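Local atomic coordinates of thermotoga maritima TmcAL (PDB entry 5Y0T), a protein that belongs to the nucleotidyltransferase-like proteins of the HUP clan and binds adenosine-5'-rp-alpha-thio-triphosphate in a pocket of its Rossmann-like domain. Residues A[103-114]-A[160-169]. Residues are numbered along the deposited sequence; the frame is centred on the assembly and turned at random.
Sequences SESNDIEFLQRV and EVLKLEKSND
S103 and D169 bring the two backbones closest, their CA atoms 5.4 Å apart; from there 103-114 leaves the end of strand 98-103 through a loop into helix 108-120, while 160-169 runs from a 3-10 turn into helix 167-182. The D169 carboxylate plugs the loop with both oxygens. OD1 takes the hydroxyl of S103 through its syn lone pair, OG to OD1 2.5 Å, and OD2 receives S105 N and S105 OG from opposite faces of the carboxylate plane. The two serine hydroxyls also accept within the loop, from N106 N and D107 N, which ties the turn to the buried aspartate. E104 bends at chi2 (89°) and lays its carboxylate over K166 CB, at the start of helix 167-182. There OE2 is gripped by N168 twice: its backbone N comes to the syn lone pair at 3.0 Å, and ND2, with OE2 lying in its amide plane, arrives from above the carboxylate. D169 N adds a weak bond to E104 OE1 (127°). These first-turn N-H groups and the helix dipole probably help stabilise this negative charge, which sits close to that of D169. At the other end K163, extended beyond CG, passes its CD over one face of the F110 ring, 4.1 Å from the centroid, with V114 CG2 on the opposite face. K163 NZ then forms salt bridges to D107 OD2 (2.9 Å, weak as a hydrogen bond) and E160 OE2, a network that probably offsets the closeness of these acids. D107 OD1 meanwhile caps helix 108-120 by accepting from F110 N. Beside F110, L164 CD1 meets V114 CG1 tip to tip at 3.8 Å, and both residues continue onto V173. Strand end, loop and two helix starts thus join beside the sheet of a Rossmann-like HUP fold, where E104 probably helps position N168, a residue of the adenosine-5'-rp-alpha-thio-triphosphate pocket, from the second shell.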
loop_
_atom_site.group_PDB
_atom_site.type_symbol
_atom_site.label_atom_id
_atom_site.label_comp_id
_atom_site.label_asym_id
_atom_site.label_seq_id
_atom_site.Cartn_x
_atom_site.Cartn_y
_atom_site.Cartn_z
ATOM N N SER A 103 14.626 -11.129 -33.653
ATOM C CA SER A 103 15.600 -12.121 -33.200
ATOM C C SER A 103 17.032 -11.620 -33.400
ATOM O O SER A 103 17.340 -10.982 -34.411
ATOM C CB SER A 103 15.358 -13.438 -33.952
ATOM O OG SER A 103 16.477 -14.303 -33.919
ATOM N N GLU A 104 17.916 -11.888 -32.442
ATOM C CA GLU A 104 19.310 -11.494 -32.611
ATOM C C GLU A 104 19.999 -12.349 -33.670
ATOM O O GLU A 104 20.828 -11.853 -34.459
ATOM C CB GLU A 104 20.076 -11.591 -31.280
ATOM C CG GLU A 104 19.633 -10.572 -30.214
ATOM C CD GLU A 104 18.489 -11.068 -29.340
ATOM O OE1 GLU A 104 17.914 -12.145 -29.639
ATOM O OE2 GLU A 104 18.160 -10.373 -28.351
ATOM N N SER A 105 19.720 -13.650 -33.643
ATOM C CA SER A 105 20.349 -14.582 -34.580
ATOM C C SER A 105 19.617 -14.656 -35.917
ATOM O O SER A 105 20.230 -14.958 -36.933
ATOM C CB SER A 105 20.426 -15.982 -33.979
ATOM O OG SER A 105 19.119 -16.500 -33.810
ATOM N N ASN A 106 18.304 -14.402 -35.889
ATOM C CA ASN A 106 17.424 -14.619 -37.047
ATOM C C ASN A 106 17.518 -16.073 -37.536
ATOM O O ASN A 106 17.513 -16.354 -38.745
ATOM C CB ASN A 106 17.770 -13.643 -38.186
ATOM C CG ASN A 106 16.671 -13.557 -39.239
ATOM O OD1 ASN A 106 15.487 -13.720 -38.932
ATOM N ND2 ASN A 106 17.063 -13.327 -40.490
ATOM N N ASP A 107 17.663 -16.996 -36.589
ATOM C CA ASP A 107 17.773 -18.411 -36.931
ATOM C C ASP A 107 16.579 -19.179 -36.361
ATOM O O ASP A 107 16.658 -19.704 -35.247
ATOM C CB ASP A 107 19.092 -18.941 -36.353
ATOM C CG ASP A 107 19.453 -20.333 -36.839
ATOM O OD1 ASP A 107 18.583 -21.036 -37.395
ATOM O OD2 ASP A 107 20.627 -20.721 -36.631
ATOM N N ILE A 108 15.542 -19.381 -37.170
ATOM C CA ILE A 108 14.293 -19.921 -36.640
ATOM C C ILE A 108 14.442 -21.422 -36.408
ATOM O O ILE A 108 13.852 -21.985 -35.485
ATOM C CB ILE A 108 13.094 -19.657 -37.585
ATOM C CG1 ILE A 108 11.800 -20.189 -36.979
ATOM C CG2 ILE A 108 13.339 -20.272 -38.970
ATOM C CD1 ILE A 108 11.307 -19.391 -35.792
ATOM N N GLU A 109 15.245 -22.061 -37.248
ATOM C CA GLU A 109 15.457 -23.502 -37.150
ATOM C C GLU A 109 16.154 -23.864 -35.845
ATOM O O GLU A 109 15.780 -24.834 -35.194
ATOM C CB GLU A 109 16.271 -24.016 -38.336
ATOM C CG GLU A 109 15.530 -23.955 -39.654
ATOM C CD GLU A 109 15.956 -25.059 -40.604
ATOM O OE1 GLU A 109 16.739 -25.942 -40.182
ATOM O OE2 GLU A 109 15.505 -25.044 -41.770
ATOM N N PHE A 110 17.150 -23.069 -35.459
ATOM C CA PHE A 110 17.823 -23.280 -34.178
ATOM C C PHE A 110 16.833 -23.138 -33.017
ATOM O O PHE A 110 16.794 -23.981 -32.110
ATOM C CB PHE A 110 19.005 -22.310 -33.999
ATOM C CG PHE A 110 19.528 -22.263 -32.581
ATOM C CD1 PHE A 110 20.297 -23.298 -32.078
ATOM C CD2 PHE A 110 19.220 -21.200 -31.748
ATOM C CE1 PHE A 110 20.764 -23.271 -30.766
ATOM C CE2 PHE A 110 19.672 -21.164 -30.438
ATOM C CZ PHE A 110 20.451 -22.206 -29.945
ATOM N N LEU A 111 16.000 -22.100 -33.056
ATOM C CA LEU A 111 15.077 -21.847 -31.945
ATOM C C LEU A 111 14.024 -22.954 -31.836
ATOM O O LEU A 111 13.634 -23.358 -30.742
ATOM C CB LEU A 111 14.395 -20.492 -32.114
ATOM C CG LEU A 111 15.356 -19.306 -32.216
ATOM C CD1 LEU A 111 14.568 -18.002 -32.338
ATOM C CD2 LEU A 111 16.281 -19.268 -31.007
ATOM N N GLN A 112 13.571 -23.446 -32.982
ATOM C CA GLN A 112 12.599 -24.529 -32.992
ATOM C C GLN A 112 13.195 -25.829 -32.451
ATOM O O GLN A 112 12.512 -26.568 -31.738
ATOM C CB GLN A 112 12.047 -24.743 -34.410
ATOM C CG GLN A 112 10.854 -23.821 -34.726
ATOM C CD GLN A 112 10.543 -23.735 -36.203
ATOM O OE1 GLN A 112 11.211 -24.366 -37.032
ATOM N NE2 GLN A 112 9.524 -22.947 -36.549
ATOM N N ARG A 113 14.450 -26.112 -32.794
ATOM C CA ARG A 113 15.119 -27.299 -32.261
ATOM C C ARG A 113 15.198 -27.230 -30.747
ATOM O O ARG A 113 14.944 -28.220 -30.053
ATOM C CB ARG A 113 16.530 -27.461 -32.848
ATOM C CG ARG A 113 16.646 -28.562 -33.899
ATOM C CD ARG A 113 18.111 -28.933 -34.222
ATOM N NE ARG A 113 18.938 -27.775 -34.566
ATOM C CZ ARG A 113 18.860 -27.100 -35.713
ATOM N NH1 ARG A 113 17.979 -27.456 -36.643
ATOM N NH2 ARG A 113 19.660 -26.058 -35.931
ATOM N N VAL A 114 15.559 -26.064 -30.223
ATOM C CA VAL A 114 15.666 -25.919 -28.776
ATOM C C VAL A 114 14.291 -26.038 -28.132
ATOM O O VAL A 114 14.133 -26.744 -27.129
ATOM C CB VAL A 114 16.315 -24.579 -28.363
ATOM C CG1 VAL A 114 16.204 -24.369 -26.859
ATOM C CG2 VAL A 114 17.772 -24.546 -28.794
ATOM N N GLU A 160 26.563 -23.161 -30.325
ATOM C CA GLU A 160 25.365 -22.597 -30.924
ATOM C C GLU A 160 24.348 -22.217 -29.842
ATOM O O GLU A 160 23.586 -21.264 -29.999
ATOM C CB GLU A 160 24.744 -23.574 -31.926
ATOM C CG GLU A 160 24.293 -22.900 -33.220
ATOM C CD GLU A 160 23.379 -23.772 -34.070
ATOM O OE1 GLU A 160 23.318 -24.999 -33.826
ATOM O OE2 GLU A 160 22.714 -23.222 -34.980
ATOM N N VAL A 161 24.364 -22.955 -28.736
ATOM C CA VAL A 161 23.455 -22.705 -27.615
ATOM C C VAL A 161 23.707 -21.330 -26.983
ATOM O O VAL A 161 22.809 -20.742 -26.371
ATOM C CB VAL A 161 23.584 -23.822 -26.541
ATOM C CG1 VAL A 161 22.546 -23.654 -25.430
ATOM C CG2 VAL A 161 23.430 -25.193 -27.194
ATOM N N LEU A 162 24.918 -20.801 -27.159
ATOM C CA LEU A 162 25.246 -19.462 -26.663
ATOM C C LEU A 162 24.309 -18.374 -27.209
ATOM O O LEU A 162 24.212 -17.292 -26.628
ATOM C CB LEU A 162 26.696 -19.110 -26.997
ATOM C CG LEU A 162 27.756 -19.892 -26.225
ATOM C CD1 LEU A 162 29.132 -19.724 -26.867
ATOM C CD2 LEU A 162 27.786 -19.430 -24.777
ATOM N N LYS A 163 23.611 -18.658 -28.308
ATOM C CA LYS A 163 22.633 -17.710 -28.850
ATOM C C LYS A 163 21.534 -17.400 -27.831
ATOM O O LYS A 163 20.885 -16.353 -27.888
ATOM C CB LYS A 163 22.009 -18.253 -30.136
ATOM C CG LYS A 163 22.954 -18.305 -31.344
ATOM C CD LYS A 163 22.271 -19.037 -32.503
ATOM C CE LYS A 163 23.256 -19.441 -33.578
ATOM N NZ LYS A 163 22.590 -20.330 -34.570
ATOM N N LEU A 164 21.348 -18.307 -26.879
ATOM C CA LEU A 164 20.282 -18.178 -25.897
ATOM C C LEU A 164 20.700 -17.257 -24.756
ATOM O O LEU A 164 19.999 -17.143 -23.762
ATOM C CB LEU A 164 19.869 -19.555 -25.372
ATOM C CG LEU A 164 19.226 -20.456 -26.438
ATOM C CD1 LEU A 164 18.939 -21.851 -25.893
ATOM C CD2 LEU A 164 17.948 -19.823 -26.985
ATOM N N GLU A 165 21.861 -16.623 -24.870
ATOM C CA GLU A 165 22.207 -15.579 -23.909
ATOM C C GLU A 165 21.552 -14.254 -24.296
ATOM O O GLU A 165 21.592 -13.282 -23.543
ATOM C CB GLU A 165 23.725 -15.413 -23.801
ATOM C CG GLU A 165 24.434 -16.681 -23.383
ATOM C CD GLU A 165 25.904 -16.468 -23.075
ATOM O OE1 GLU A 165 26.448 -15.389 -23.399
ATOM O OE2 GLU A 165 26.513 -17.394 -22.505
ATOM N N LYS A 166 20.950 -14.224 -25.479
ATOM C CA LYS A 166 20.355 -13.002 -26.004
ATOM C C LYS A 166 18.862 -13.000 -25.707
ATOM O O LYS A 166 18.176 -13.983 -25.993
ATOM C CB LYS A 166 20.605 -12.883 -27.515
ATOM C CG LYS A 166 22.087 -12.919 -27.932
ATOM C CD LYS A 166 22.827 -11.658 -27.530
ATOM C CE LYS A 166 24.262 -11.677 -28.046
ATOM N NZ LYS A 166 25.079 -10.554 -27.502
ATOM N N SER A 167 18.372 -11.901 -25.137
ATOM C CA SER A 167 17.002 -11.822 -24.600
ATOM C C SER A 167 15.911 -12.219 -25.589
ATOM O O SER A 167 14.999 -13.000 -25.268
ATOM C CB SER A 167 16.716 -10.398 -24.106
ATOM O OG SER A 167 17.629 -9.999 -23.102
ATOM N N ASN A 168 15.989 -11.683 -26.800
ATOM C CA ASN A 168 14.877 -11.857 -27.729
ATOM C C ASN A 168 14.783 -13.286 -28.271
ATOM O O ASN A 168 13.682 -13.795 -28.490
ATOM C CB ASN A 168 14.981 -10.829 -28.855
ATOM C CG ASN A 168 14.672 -9.413 -28.365
ATOM O OD1 ASN A 168 13.511 -9.020 -28.281
ATOM N ND2 ASN A 168 15.710 -8.652 -28.032
ATOM N N ASP A 169 15.928 -13.947 -28.434
ATOM C CA ASP A 169 15.931 -15.346 -28.868
ATOM C C ASP A 169 15.439 -16.274 -27.748
ATOM O O ASP A 169 14.740 -17.243 -28.020
ATOM C CB ASP A 169 17.329 -15.745 -29.373
ATOM C CG ASP A 169 17.540 -15.346 -30.837
ATOM O OD1 ASP A 169 16.538 -14.943 -31.470
ATOM O OD2 ASP A 169 18.672 -15.444 -31.369
#